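Local coordinates for protein glycosyl hydrolase, family 8 (Clostridium perfringens, PDB 3REN) that probably hydrolyses alpha-glucans as an alpha-amylase built on an (alpha/alpha)6-barrel fold, at residues A[301-313]-A[338-350]. Numbering follows the deposited sequence.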
loop_
_atom_site.group_PDB
_atom_site.type_symbol
_atom_site.label_atom_id
_atom_site.label_comp_id
_atom_site.label_asym_id
_atom_site.label_seq_id
_atom_site.Cartn_x
_atom_site.Cartn_y
_atom_site.Cartn_z
ATOM N N LEU A 301 7.588 18.014 -7.597
ATOM C CA LEU A 301 6.499 17.305 -6.906
ATOM C C LEU A 301 7.061 16.337 -5.850
ATOM O O LEU A 301 6.576 16.272 -4.714
ATOM C CB LEU A 301 5.618 16.551 -7.928
ATOM C CG LEU A 301 4.388 15.842 -7.353
ATOM C CD1 LEU A 301 3.523 16.842 -6.603
ATOM C CD2 LEU A 301 3.532 15.052 -8.386
ATOM N N PHE A 302 8.090 15.607 -6.248
ATOM C CA PHE A 302 8.780 14.658 -5.399
ATOM C C PHE A 302 9.300 15.338 -4.166
ATOM O O PHE A 302 9.038 14.872 -3.076
ATOM C CB PHE A 302 9.936 13.948 -6.152
ATOM C CG PHE A 302 10.658 12.917 -5.301
ATOM C CD1 PHE A 302 11.907 13.214 -4.733
ATOM C CD2 PHE A 302 10.051 11.685 -5.005
ATOM C CE1 PHE A 302 12.581 12.272 -3.923
ATOM C CE2 PHE A 302 10.708 10.719 -4.179
ATOM C CZ PHE A 302 11.975 11.000 -3.651
ATOM N N ASN A 303 10.019 16.455 -4.331
ATOM C CA ASN A 303 10.592 17.180 -3.184
ATOM C C ASN A 303 9.528 17.791 -2.284
ATOM O O ASN A 303 9.684 17.824 -1.062
ATOM C CB ASN A 303 11.578 18.252 -3.676
ATOM C CG ASN A 303 12.888 17.636 -4.145
ATOM O OD1 ASN A 303 13.321 16.594 -3.636
ATOM N ND2 ASN A 303 13.540 18.294 -5.081
ATOM N N LYS A 304 8.450 18.273 -2.903
ATOM C CA LYS A 304 7.324 18.851 -2.169
ATOM C C LYS A 304 6.679 17.805 -1.260
ATOM O O LYS A 304 6.356 18.095 -0.108
ATOM C CB LYS A 304 6.282 19.359 -3.157
ATOM C CG LYS A 304 5.438 20.518 -2.634
ATOM C CD LYS A 304 4.672 21.220 -3.770
ATOM C CE LYS A 304 4.685 22.782 -3.617
ATOM N NZ LYS A 304 3.923 23.305 -2.453
ATOM N N ALA A 305 6.456 16.601 -1.814
ATOM C CA ALA A 305 5.903 15.496 -1.059
ATOM C C ALA A 305 6.900 15.029 0.017
ATOM O O ALA A 305 6.500 14.809 1.158
ATOM C CB ALA A 305 5.505 14.347 -1.996
ATOM N N ILE A 306 8.190 14.895 -0.330
ATOM C CA ILE A 306 9.204 14.491 0.655
ATOM C C ILE A 306 9.356 15.520 1.810
ATOM O O ILE A 306 9.539 15.156 2.970
ATOM C CB ILE A 306 10.582 14.269 -0.016
ATOM C CG1 ILE A 306 10.544 13.088 -1.022
ATOM C CG2 ILE A 306 11.671 14.053 1.032
ATOM C CD1 ILE A 306 10.292 11.673 -0.416
ATOM N N ASP A 307 9.301 16.808 1.481
ATOM C CA ASP A 307 9.385 17.839 2.491
ATOM C C ASP A 307 8.288 17.676 3.518
ATOM O O ASP A 307 8.545 17.853 4.698
ATOM C CB ASP A 307 9.358 19.244 1.873
ATOM C CG ASP A 307 10.705 19.634 1.251
ATOM O OD1 ASP A 307 11.718 18.906 1.428
ATOM O OD2 ASP A 307 10.752 20.663 0.547
ATOM N N LYS A 308 7.079 17.317 3.092
ATOM C CA LYS A 308 6.004 17.058 4.069
ATOM C C LYS A 308 6.313 15.889 4.983
ATOM O O LYS A 308 6.012 15.947 6.177
ATOM C CB LYS A 308 4.640 16.817 3.412
ATOM C CG LYS A 308 4.116 17.995 2.671
ATOM C CD LYS A 308 3.731 19.092 3.628
ATOM C CE LYS A 308 2.902 20.168 2.906
ATOM N NZ LYS A 308 2.501 21.189 3.915
ATOM N N LEU A 309 6.886 14.825 4.421
ATOM C CA LEU A 309 7.250 13.661 5.225
ATOM C C LEU A 309 8.373 14.007 6.197
ATOM O O LEU A 309 8.326 13.638 7.351
ATOM C CB LEU A 309 7.606 12.442 4.341
ATOM C CG LEU A 309 6.501 11.798 3.489
ATOM C CD1 LEU A 309 7.117 10.597 2.720
ATOM C CD2 LEU A 309 5.362 11.306 4.382
ATOM N N LYS A 310 9.386 14.746 5.741
ATOM C CA LYS A 310 10.413 15.196 6.671
ATOM C C LYS A 310 9.864 16.020 7.839
ATOM O O LYS A 310 10.340 15.913 8.972
ATOM C CB LYS A 310 11.424 16.062 5.957
ATOM C CG LYS A 310 12.177 15.382 4.830
ATOM C CD LYS A 310 13.469 16.204 4.675
ATOM C CE LYS A 310 13.784 16.474 3.274
ATOM N NZ LYS A 310 15.116 17.119 3.364
ATOM N N TYR A 311 8.908 16.889 7.526
ATOM C CA TYR A 311 8.312 17.795 8.492
ATOM C C TYR A 311 7.546 17.043 9.562
ATOM O O TYR A 311 7.667 17.371 10.730
ATOM C CB TYR A 311 7.329 18.743 7.800
ATOM C CG TYR A 311 6.734 19.734 8.763
ATOM C CD1 TYR A 311 7.466 20.856 9.182
ATOM C CD2 TYR A 311 5.436 19.568 9.249
ATOM C CE1 TYR A 311 6.925 21.763 10.065
ATOM C CE2 TYR A 311 4.883 20.467 10.110
ATOM C CZ TYR A 311 5.630 21.559 10.516
ATOM O OH TYR A 311 5.056 22.454 11.376
ATOM N N TYR A 312 6.758 16.044 9.151
ATOM C CA TYR A 312 5.939 15.280 10.108
ATOM C C TYR A 312 6.675 14.177 10.864
ATOM O O TYR A 312 6.199 13.729 11.918
ATOM C CB TYR A 312 4.676 14.733 9.424
ATOM C CG TYR A 312 3.700 15.844 9.211
ATOM C CD1 TYR A 312 3.107 16.478 10.313
ATOM C CD2 TYR A 312 3.371 16.275 7.935
ATOM C CE1 TYR A 312 2.223 17.538 10.150
ATOM C CE2 TYR A 312 2.482 17.320 7.753
ATOM C CZ TYR A 312 1.912 17.951 8.874
ATOM O OH TYR A 312 1.023 18.997 8.719
ATOM N N GLN A 313 7.826 13.747 10.344
ATOM C CA GLN A 313 8.634 12.710 11.047
ATOM C C GLN A 313 9.057 13.231 12.424
ATOM O O GLN A 313 9.466 14.388 12.546
ATOM C CB GLN A 313 9.842 12.301 10.201
ATOM C CG GLN A 313 10.661 11.143 10.782
ATOM C CD GLN A 313 11.794 10.710 9.850
ATOM O OE1 GLN A 313 12.315 11.510 9.081
ATOM N NE2 GLN A 313 12.176 9.441 9.923
ATOM N N ASN A 338 3.788 4.543 8.631
ATOM C CA ASN A 338 5.224 4.411 8.778
ATOM C C ASN A 338 5.887 3.611 7.656
ATOM O O ASN A 338 6.930 4.024 7.129
ATOM C CB ASN A 338 5.575 3.867 10.169
ATOM C CG ASN A 338 5.351 4.913 11.251
ATOM O OD1 ASN A 338 6.266 5.645 11.584
ATOM N ND2 ASN A 338 4.107 5.019 11.766
ATOM N N LEU A 339 5.270 2.492 7.271
ATOM C CA LEU A 339 5.808 1.675 6.173
ATOM C C LEU A 339 5.725 2.363 4.803
ATOM O O LEU A 339 6.650 2.225 3.961
ATOM C CB LEU A 339 5.132 0.299 6.137
ATOM C CG LEU A 339 5.505 -0.579 7.321
ATOM C CD1 LEU A 339 4.362 -1.624 7.537
ATOM C CD2 LEU A 339 6.943 -1.222 7.089
ATOM N N ASN A 340 4.629 3.089 4.562
ATOM C CA ASN A 340 4.492 3.799 3.283
ATOM C C ASN A 340 5.549 4.906 3.213
ATOM O O ASN A 340 6.219 5.064 2.185
ATOM C CB ASN A 340 3.070 4.349 3.096
ATOM C CG ASN A 340 2.088 3.280 2.626
ATOM O OD1 ASN A 340 2.449 2.418 1.827
ATOM N ND2 ASN A 340 0.853 3.328 3.120
ATOM N N ALA A 341 5.755 5.597 4.337
ATOM C CA ALA A 341 6.815 6.624 4.431
ATOM C C ALA A 341 8.199 6.027 4.181
ATOM O O ALA A 341 9.048 6.667 3.575
ATOM C CB ALA A 341 6.795 7.304 5.808
ATOM N N LEU A 342 8.427 4.808 4.660
ATOM C CA LEU A 342 9.716 4.151 4.439
ATOM C C LEU A 342 9.948 3.895 2.955
ATOM O O LEU A 342 11.018 4.194 2.429
ATOM C CB LEU A 342 9.832 2.880 5.318
ATOM C CG LEU A 342 11.135 2.108 5.250
ATOM C CD1 LEU A 342 12.256 2.882 5.928
ATOM C CD2 LEU A 342 10.956 0.716 5.879
ATOM N N LEU A 343 8.933 3.395 2.251
ATOM C CA LEU A 343 9.003 3.299 0.790
ATOM C C LEU A 343 9.309 4.625 0.066
ATOM O O LEU A 343 10.093 4.631 -0.895
ATOM C CB LEU A 343 7.738 2.645 0.204
ATOM C CG LEU A 343 7.555 1.184 0.667
ATOM C CD1 LEU A 343 6.206 0.620 0.312
ATOM C CD2 LEU A 343 8.648 0.220 0.078
ATOM N N ALA A 344 8.673 5.734 0.485
ATOM C CA ALA A 344 8.986 7.069 -0.116
ATOM C C ALA A 344 10.408 7.540 0.240
ATOM O O ALA A 344 11.138 8.000 -0.640
ATOM C CB ALA A 344 7.963 8.113 0.323
ATOM N N PHE A 345 10.812 7.418 1.510
ATOM C CA PHE A 345 12.160 7.889 1.893
ATOM C C PHE A 345 13.211 7.035 1.168
ATOM O O PHE A 345 14.307 7.526 0.865
ATOM C CB PHE A 345 12.407 7.830 3.407
ATOM C CG PHE A 345 11.820 8.991 4.187
ATOM C CD1 PHE A 345 11.822 10.289 3.658
ATOM C CD2 PHE A 345 11.295 8.784 5.448
ATOM C CE1 PHE A 345 11.316 11.369 4.371
ATOM C CE2 PHE A 345 10.751 9.865 6.189
ATOM C CZ PHE A 345 10.770 11.154 5.651
ATOM N N GLN A 346 12.906 5.758 0.903
ATOM C CA GLN A 346 13.853 4.894 0.135
ATOM C C GLN A 346 14.236 5.470 -1.248
ATOM O O GLN A 346 15.349 5.223 -1.740
ATOM C CB GLN A 346 13.289 3.484 -0.012
ATOM C CG GLN A 346 14.180 2.476 -0.748
ATOM C CD GLN A 346 13.599 1.073 -0.657
ATOM O OE1 GLN A 346 12.438 0.850 -1.012
ATOM N NE2 GLN A 346 14.383 0.132 -0.117
ATOM N N LYS A 347 13.314 6.191 -1.885
ATOM C CA LYS A 347 13.594 6.891 -3.153
ATOM C C LYS A 347 14.331 8.229 -3.015
ATOM O O LYS A 347 14.745 8.804 -4.024
ATOM C CB LYS A 347 12.294 7.181 -3.895
ATOM C CG LYS A 347 11.487 5.937 -4.259
ATOM C CD LYS A 347 12.333 4.894 -4.927
ATOM C CE LYS A 347 11.409 3.998 -5.757
ATOM N NZ LYS A 347 11.935 2.661 -5.772
ATOM N N TYR A 348 14.430 8.743 -1.798
ATOM C CA TYR A 348 15.035 10.048 -1.513
ATOM C C TYR A 348 16.550 9.882 -1.295
ATOM O O TYR A 348 16.994 9.275 -0.326
ATOM C CB TYR A 348 14.337 10.701 -0.287
ATOM C CG TYR A 348 14.900 12.039 0.191
ATOM C CD1 TYR A 348 15.119 13.090 -0.703
ATOM C CD2 TYR A 348 15.175 12.257 1.546
ATOM C CE1 TYR A 348 15.621 14.324 -0.270
ATOM C CE2 TYR A 348 15.681 13.488 1.996
ATOM C CZ TYR A 348 15.884 14.516 1.076
ATOM O OH TYR A 348 16.367 15.735 1.479
ATOM N N LYS A 349 17.311 10.350 -2.254
ATOM C CA LYS A 349 18.766 10.208 -2.359
ATOM C C LYS A 349 19.671 11.264 -1.741
ATOM O O LYS A 349 20.852 11.107 -1.729
ATOM C CB LYS A 349 19.171 10.138 -3.820
ATOM C CG LYS A 349 18.676 8.992 -4.569
ATOM C CE LYS A 349 20.950 9.331 -5.825
ATOM N NZ LYS A 349 22.133 8.658 -6.336
ATOM N N ASP A 350 19.115 12.363 -1.327
ATOM C CA ASP A 350 19.881 13.489 -0.738
ATOM C C ASP A 350 20.001 13.467 0.791
ATOM O O ASP A 350 19.313 12.727 1.503
ATOM C CB ASP A 350 19.279 14.841 -1.168
ATOM C CG ASP A 350 19.163 14.955 -2.676
ATOM O OD1 ASP A 350 20.058 14.398 -3.365
ATOM O OD2 ASP A 350 18.169 15.554 -3.171
ATOM O OXT ASP A 350 20.793 14.221 1.365
HETATM O O HOH W 1 15.500 14.573 -4.065
#
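I306 presents its CG2 methyl to the ring of Y348 in a CH-pi contact, 3.8 Å from the centroid and only 8° off the ring normal. One face of the tyrosine ring thus rests on this methyl, while D350 O of the chain's own C-terminus sits above the opposite face, offset toward the rim. With CG anti to the backbone N (chi1 177°), Y348 carries its hydroxyl past I306 to K310. There NZ of K310 donates a hydrogen bond to OH of Y348 at 2.7 Å, the lysine chain, bent at chi3, meeting the tyrosine at about a right angle. F302 fills the other end of the contact: its CZ comes to 3.6 Å from O of K347 and also touches the CB atoms of K347 and Y348, while the backbone N of Y348 lies at the ring edge. At the solvent-exposed residues N303 and D350, one water bridges the segments, donating to N303 OD1 and D350 OD2.

Deeper in, the CB of F345 points away from helix 301-312, but its ring swings back, bringing CZ to 3.7 Å from CB of L309, with K310 N at the ring edge. Beyond it, the amide plane of Q313 is tilted 22° from that of the ring, and OE1 approaches CE2 of F345 obliquely, at 3.7 Å; its NE2 is held by the carbonyls of G323 and E22. L309 sends CD1 to CB of A344, 3.6 Å away, and its backbone stands opposite A341.

The axes of helices 301-312 and 338-346 cross at -131°, well short of antiparallel, and approach to 10.6 Å, joining the last two helices of the chain in this (alpha/alpha)6-barrel protein. Helix 283-296 adds A293 against F302, helix 21-33 packs on K310 and Q313, and helix 62-74 meets L339 and L342 of 338-346.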